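Local coordinates for protein origin of replication complex subunit 1B (Arabidopsis thaliana, PDB 5HH7) that serves as a subunit of the plant origin recognition complex, binding replication origins and, through its BAH-PHD cassette, reading the histone H3 tail, at residues W91-Q94 with F95-V98; G73-L76 with K77-K80. All coordinates share one frame; numbering follows the deposited sequence.

Overall arrangement
Both contacts belong to the PHD finger of this BAH-PHD cassette and follow one another in series, neither nested nor crossed. Contact 2 (73-76 with 77-80) comes first: it turns the chain at the end of strand 73-75, the partner of strand 64-66, and brings His75 and Cys78 to one zinc ion. Contact 1 (91-94 with 95-98) then forms the start of helix 94-98, where Cys93 and Cys96 hold the other zinc. The contacts lie about 12 Å apart, centre to centre, and the two turns touch directly: the ring of Phe74 packs against Cys93 and Trp91, and Leu79 also reaches Trp91, so the two-stranded sheet and the chain leading into helix 94-98 share an apolar seam.

Contact 1 (W91-Q94 with F95-V98); sequences WICQ and FCEV. With ZN (zinc ion), chain D.
Ile92 meets the helix with its far methyl: CD1 lies 4.0 Å from Cys96 C, while its CB is 4.3 Å from Cys96 CB. Cys93 is the N-cap. Its SG, placed between its own N and carbonyl carbon (chi1 77°), accepts a long but fairly straight bond from Cys96 N (3.5 Å, 159° at the hydrogen) and also binds the zinc ion. Cys93 SG also stands at the edge of the Phe95 ring, 5.3 Å from its centroid, a sulfur-aromatic contact. The carbonyl of Cys93 begins the helical ladder, Glu97 N to Cys93 O being 3.0 Å. Gln94 follows with Val98 N to Gln94 O at 3.1 Å, and its CG rests over one face of the Phe95 ring, 4.2 Å from the centroid, a CH-pi contact. Cys96 SG reaches the zinc at 2.6 Å; Cys67 and Cys70 complete the site. Trp91, in a region known to bind histone H3, packs on an apolar side chain of the bound peptide. Both the metal and the amide N-H would be expected to stabilise negative charge on Cys93 SG, and the capping bond probably tempers what it donates to the zinc.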
ATOM      1  N   TRP A  91       8.511   0.859  17.069  1.00 25.99           N
ATOM      2  CA  TRP A  91       9.215  -0.386  17.347  1.00 30.60           C
ATOM      3  C   TRP A  91      10.004  -0.850  16.134  1.00 30.36           C
ATOM      4  O   TRP A  91       9.480  -0.891  15.024  1.00 28.42           O
ATOM      5  CB  TRP A  91       8.249  -1.488  17.786  1.00 30.85           C
ATOM      6  CG  TRP A  91       8.950  -2.768  18.154  1.00 33.70           C
ATOM      7  CD1 TRP A  91       9.475  -3.095  19.372  1.00 38.75           C
ATOM      8  CD2 TRP A  91       9.211  -3.883  17.292  1.00 36.69           C
ATOM      9  NE1 TRP A  91      10.043  -4.347  19.322  1.00 40.67           N
ATOM     10  CE2 TRP A  91       9.893  -4.851  18.058  1.00 41.46           C
ATOM     11  CE3 TRP A  91       8.931  -4.158  15.950  1.00 33.70           C
ATOM     12  CZ2 TRP A  91      10.301  -6.073  17.525  1.00 43.72           C
ATOM     13  CZ3 TRP A  91       9.336  -5.372  15.423  1.00 36.90           C
ATOM     14  CH2 TRP A  91      10.013  -6.315  16.211  1.00 44.12           C
ATOM     15  N   ILE A  92      11.269  -1.186  16.355  1.00 31.21           N
ATOM     16  CA  ILE A  92      12.079  -1.821  15.325  1.00 35.76           C
ATOM     17  C   ILE A  92      12.684  -3.099  15.880  1.00 38.08           C
ATOM     18  O   ILE A  92      12.855  -3.245  17.092  1.00 38.00           O
ATOM     19  CB  ILE A  92      13.200  -0.900  14.803  1.00 32.73           C
ATOM     20  CG1 ILE A  92      14.174  -0.542  15.927  1.00 39.14           C
ATOM     21  CG2 ILE A  92      12.610   0.353  14.168  1.00 30.87           C
ATOM     22  CD1 ILE A  92      15.399   0.215  15.451  1.00 39.79           C
ATOM     23  N   CYS A  93      13.008  -4.029  14.991  1.00 33.86           N
ATOM     24  CA  CYS A  93      13.516  -5.321  15.418  1.00 38.21           C
ATOM     25  C   CYS A  93      15.000  -5.249  15.755  1.00 41.74           C
ATOM     26  O   CYS A  93      15.640  -4.212  15.576  1.00 40.96           O
ATOM     27  CB  CYS A  93      13.287  -6.360  14.331  1.00 37.52           C
ATOM     28  SG  CYS A  93      14.463  -6.235  12.984  1.00 41.25           S
ATOM     29  N   GLN A  94      15.541  -6.364  16.236  1.00 50.83           N
ATOM     30  CA  GLN A  94      16.935  -6.432  16.660  1.00 58.76           C
ATOM     31  C   GLN A  94      17.912  -6.210  15.510  1.00 59.34           C
ATOM     32  O   GLN A  94      18.975  -5.621  15.699  1.00 58.92           O
ATOM     33  CB  GLN A  94      17.220  -7.773  17.339  1.00 72.60           C
ATOM     34  CG  GLN A  94      16.786  -8.984  16.531  1.00 85.59           C
ATOM     35  CD  GLN A  94      15.687  -9.774  17.213  1.00 95.83           C
ATOM     36  OE1 GLN A  94      14.759  -9.205  17.787  1.00100.19           O
ATOM     37  NE2 GLN A  94      15.793 -11.097  17.159  1.00 97.28           N
ATOM     38  N   PHE A  95      17.548  -6.679  14.320  1.00 55.94           N
ATOM     39  CA  PHE A  95      18.420  -6.552  13.158  1.00 55.13           C
ATOM     40  C   PHE A  95      18.558  -5.100  12.717  1.00 52.82           C
ATOM     41  O   PHE A  95      19.643  -4.664  12.335  1.00 52.13           O
ATOM     42  CB  PHE A  95      17.913  -7.420  12.007  1.00 58.52           C
ATOM     43  CG  PHE A  95      17.889  -8.885  12.325  1.00 66.23           C
ATOM     44  CD1 PHE A  95      19.067  -9.612  12.372  1.00 76.26           C
ATOM     45  CD2 PHE A  95      16.695  -9.534  12.584  1.00 64.63           C
ATOM     46  CE1 PHE A  95      19.054 -10.960  12.670  1.00 80.09           C
ATOM     47  CE2 PHE A  95      16.675 -10.882  12.882  1.00 73.72           C
ATOM     48  CZ  PHE A  95      17.856 -11.596  12.924  1.00 78.16           C
ATOM     49  N   CYS A  96      17.461  -4.354  12.774  1.00 48.75           N
ATOM     50  CA  CYS A  96      17.493  -2.941  12.421  1.00 45.26           C
ATOM     51  C   CYS A  96      18.087  -2.103  13.548  1.00 50.05           C
ATOM     52  O   CYS A  96      18.595  -1.007  13.316  1.00 53.35           O
ATOM     53  CB  CYS A  96      16.100  -2.444  12.040  1.00 39.11           C
ATOM     54  SG  CYS A  96      15.607  -2.950  10.384  1.00 41.16           S
ATOM     55  N   GLU A  97      18.018  -2.627  14.768  1.00 45.11           N
ATOM     56  CA  GLU A  97      18.679  -2.013  15.915  1.00 57.45           C
ATOM     57  C   GLU A  97      20.192  -1.988  15.694  1.00 65.48           C
ATOM     58  O   GLU A  97      20.840  -0.949  15.840  1.00 63.79           O
ATOM     59  CB  GLU A  97      18.353  -2.796  17.191  1.00 66.39           C
ATOM     60  CG  GLU A  97      17.406  -2.086  18.143  1.00 74.12           C
ATOM     61  CD  GLU A  97      16.727  -3.035  19.116  1.00 84.88           C
ATOM     62  OE1 GLU A  97      17.340  -4.059  19.491  1.00 89.56           O
ATOM     63  OE2 GLU A  97      15.572  -2.755  19.497  1.00 86.96           O
ATOM     64  N   VAL A  98      20.736  -3.145  15.324  1.00 74.35           N
ATOM     65  CA  VAL A  98      22.165  -3.305  15.060  1.00 82.23           C
ATOM     66  C   VAL A  98      22.611  -2.456  13.859  1.00 84.74           C
ATOM     67  O   VAL A  98      23.796  -2.150  13.724  1.00 87.08           O
ATOM     68  CB  VAL A  98      22.514  -4.808  14.859  1.00 79.84           C
ATOM     69  CG1 VAL A  98      23.985  -5.010  14.514  1.00 84.82           C
ATOM     70  CG2 VAL A  98      22.157  -5.599  16.113  1.00 80.58           C
TER
HETATM   71 ZN    ZN D 401      13.678  -4.596  11.126  1.00 51.42          ZN

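Contact 2 (G73-L76 with K77-K80); sequences GFHL and KCLK. With ZN (zinc ion), chain C.
The backbone leaves strand 73-75 in a tight turn with a short 3-10 segment, in which Cys78 N donates to His75 O (3.2 Å, 154° at the hydrogen) and Leu79 N to Leu76 O (3.3 Å), two successive bonds, each spanning three residues. This curl brings the CA atoms of His75 and Cys78 to 5.2 Å, close enough for their side chains to share one zinc ion. His75 offers ND1, the ring nitrogen nearer the backbone, at 2.6 Å from the metal, and Cys78 offers SG at 2.8 Å. Cys78 SG lies at the edge of the His75 ring, near its plane, and packs against His75 CB at 3.6 Å. It is turned anti to its own carbonyl carbon (chi1 -63°), which directs it to the metal that His75 also faces. Cys53 and Cys56 supply the remaining ligands.

Away from the zinc, Leu79 folds back over the turn: its CD2 meets Phe74 CB at 3.8 Å, and its CG lies 3.5 Å from His75 O, so this branched chain lies against the two carbonyls that accept the turn's hydrogen bonds. Within the turn, Lys77 N is hydrogen-bonded to Asn62 OD1, and backbone bonds of Phe74 with Ile65 and, just past the strand ends, of Leu76 with Ile63 join this turn to strand 64-66. A histidine and a cysteine three residues apart, both on one zinc beside a two-stranded sheet, form the His-X-X-Cys half-site of the C4HC3 PHD finger.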
ATOM      1  N   GLY A  73       8.165  -9.456   9.675  1.00 36.59           N
ATOM      2  CA  GLY A  73       7.255  -9.963  10.686  1.00 36.30           C
ATOM      3  C   GLY A  73       7.984 -10.695  11.796  1.00 39.03           C
ATOM      4  O   GLY A  73       8.968 -11.392  11.546  1.00 40.89           O
ATOM      5  N   PHE A  74       7.506 -10.526  13.025  1.00 38.93           N
ATOM      6  CA  PHE A  74       8.125 -11.147  14.193  1.00 46.66           C
ATOM      7  C   PHE A  74       7.072 -11.558  15.216  1.00 46.22           C
ATOM      8  O   PHE A  74       6.264 -10.735  15.642  1.00 40.44           O
ATOM      9  CB  PHE A  74       9.118 -10.183  14.856  1.00 48.05           C
ATOM     10  CG  PHE A  74      10.222  -9.719  13.946  1.00 51.23           C
ATOM     11  CD1 PHE A  74      11.435 -10.388  13.906  1.00 54.32           C
ATOM     12  CD2 PHE A  74      10.051  -8.606  13.136  1.00 44.50           C
ATOM     13  CE1 PHE A  74      12.451  -9.961  13.072  1.00 52.96           C
ATOM     14  CE2 PHE A  74      11.060  -8.179  12.297  1.00 45.84           C
ATOM     15  CZ  PHE A  74      12.262  -8.859  12.264  1.00 51.34           C
ATOM     16  N   HIS A  75       7.079 -12.830  15.607  1.00 45.97           N
ATOM     17  CA  HIS A  75       6.231 -13.286  16.704  1.00 46.85           C
ATOM     18  C   HIS A  75       6.668 -12.591  17.990  1.00 51.28           C
ATOM     19  O   HIS A  75       7.865 -12.447  18.243  1.00 49.97           O
ATOM     20  CB  HIS A  75       6.333 -14.805  16.881  1.00 52.62           C
ATOM     21  CG  HIS A  75       5.600 -15.594  15.839  1.00 53.27           C
ATOM     22  ND1 HIS A  75       6.107 -16.752  15.291  1.00 53.94           N
ATOM     23  CD2 HIS A  75       4.393 -15.401  15.258  1.00 51.96           C
ATOM     24  CE1 HIS A  75       5.252 -17.230  14.404  1.00 54.15           C
ATOM     25  NE2 HIS A  75       4.201 -16.431  14.369  1.00 51.43           N
ATOM     26  N   LEU A  76       5.700 -12.160  18.796  1.00 45.92           N
ATOM     27  CA  LEU A  76       5.995 -11.544  20.086  1.00 48.53           C
ATOM     28  C   LEU A  76       6.792 -12.490  20.978  1.00 56.62           C
ATOM     29  O   LEU A  76       7.771 -12.093  21.612  1.00 58.06           O
ATOM     30  CB  LEU A  76       4.703 -11.147  20.804  1.00 50.93           C
ATOM     31  CG  LEU A  76       3.865 -10.004  20.229  1.00 48.12           C
ATOM     32  CD1 LEU A  76       2.578  -9.854  21.026  1.00 47.86           C
ATOM     33  CD2 LEU A  76       4.651  -8.700  20.231  1.00 42.03           C
ATOM     34  N   LYS A  77       6.365 -13.748  21.010  1.00 63.55           N
ATOM     35  CA  LYS A  77       6.955 -14.759  21.882  1.00 70.81           C
ATOM     36  C   LYS A  77       8.372 -15.133  21.468  1.00 71.47           C
ATOM     37  O   LYS A  77       9.062 -15.856  22.183  1.00 73.08           O
ATOM     38  CB  LYS A  77       6.101 -16.024  21.857  1.00 73.60           C
ATOM     39  CG  LYS A  77       6.176 -16.757  20.527  1.00 77.85           C
ATOM     40  CD  LYS A  77       5.653 -18.174  20.641  1.00 86.44           C
ATOM     41  CE  LYS A  77       6.046 -18.996  19.426  1.00 90.68           C
ATOM     42  NZ  LYS A  77       7.522 -19.079  19.257  1.00 92.76           N
ATOM     43  N   CYS A  78       8.800 -14.653  20.305  1.00 65.16           N
ATOM     44  CA  CYS A  78      10.089 -15.054  19.757  1.00 66.44           C
ATOM     45  C   CYS A  78      11.139 -13.957  19.857  1.00 66.23           C
ATOM     46  O   CYS A  78      12.311 -14.176  19.544  1.00 65.83           O
ATOM     47  CB  CYS A  78       9.923 -15.528  18.317  1.00 62.40           C
ATOM     48  SG  CYS A  78       8.873 -16.987  18.193  1.00 74.77           S
ATOM     49  N   LEU A  79      10.718 -12.783  20.312  1.00 67.22           N
ATOM     50  CA  LEU A  79      11.648 -11.691  20.564  1.00 65.54           C
ATOM     51  C   LEU A  79      12.535 -12.036  21.764  1.00 67.92           C
ATOM     52  O   LEU A  79      12.209 -12.925  22.552  1.00 64.22           O
ATOM     53  CB  LEU A  79      10.885 -10.389  20.810  1.00 56.43           C
ATOM     54  CG  LEU A  79       9.882 -10.009  19.715  1.00 51.66           C
ATOM     55  CD1 LEU A  79       9.167  -8.712  20.039  1.00 49.68           C
ATOM     56  CD2 LEU A  79      10.574  -9.911  18.371  1.00 48.60           C
ATOM     57  N   LYS A  80      13.663 -11.345  21.884  1.00 71.32           N
ATOM     58  CA  LYS A  80      14.555 -11.527  23.025  1.00 81.68           C
ATOM     59  C   LYS A  80      14.759 -10.208  23.774  1.00 79.48           C
ATOM     60  O   LYS A  80      15.477  -9.326  23.301  1.00 77.38           O
ATOM     61  CB  LYS A  80      15.900 -12.125  22.583  1.00 89.77           C
ATOM     62  CG  LYS A  80      16.504 -11.498  21.327  1.00 92.26           C
ATOM     63  CD  LYS A  80      17.984 -11.845  21.193  1.00 96.97           C
ATOM     64  CE  LYS A  80      18.203 -13.267  20.692  1.00101.90           C
ATOM     65  NZ  LYS A  80      18.162 -13.347  19.204  1.00101.40           N
TER
HETATM   66 ZN    ZN C 400       8.701 -16.733  15.435  1.00 70.88          ZN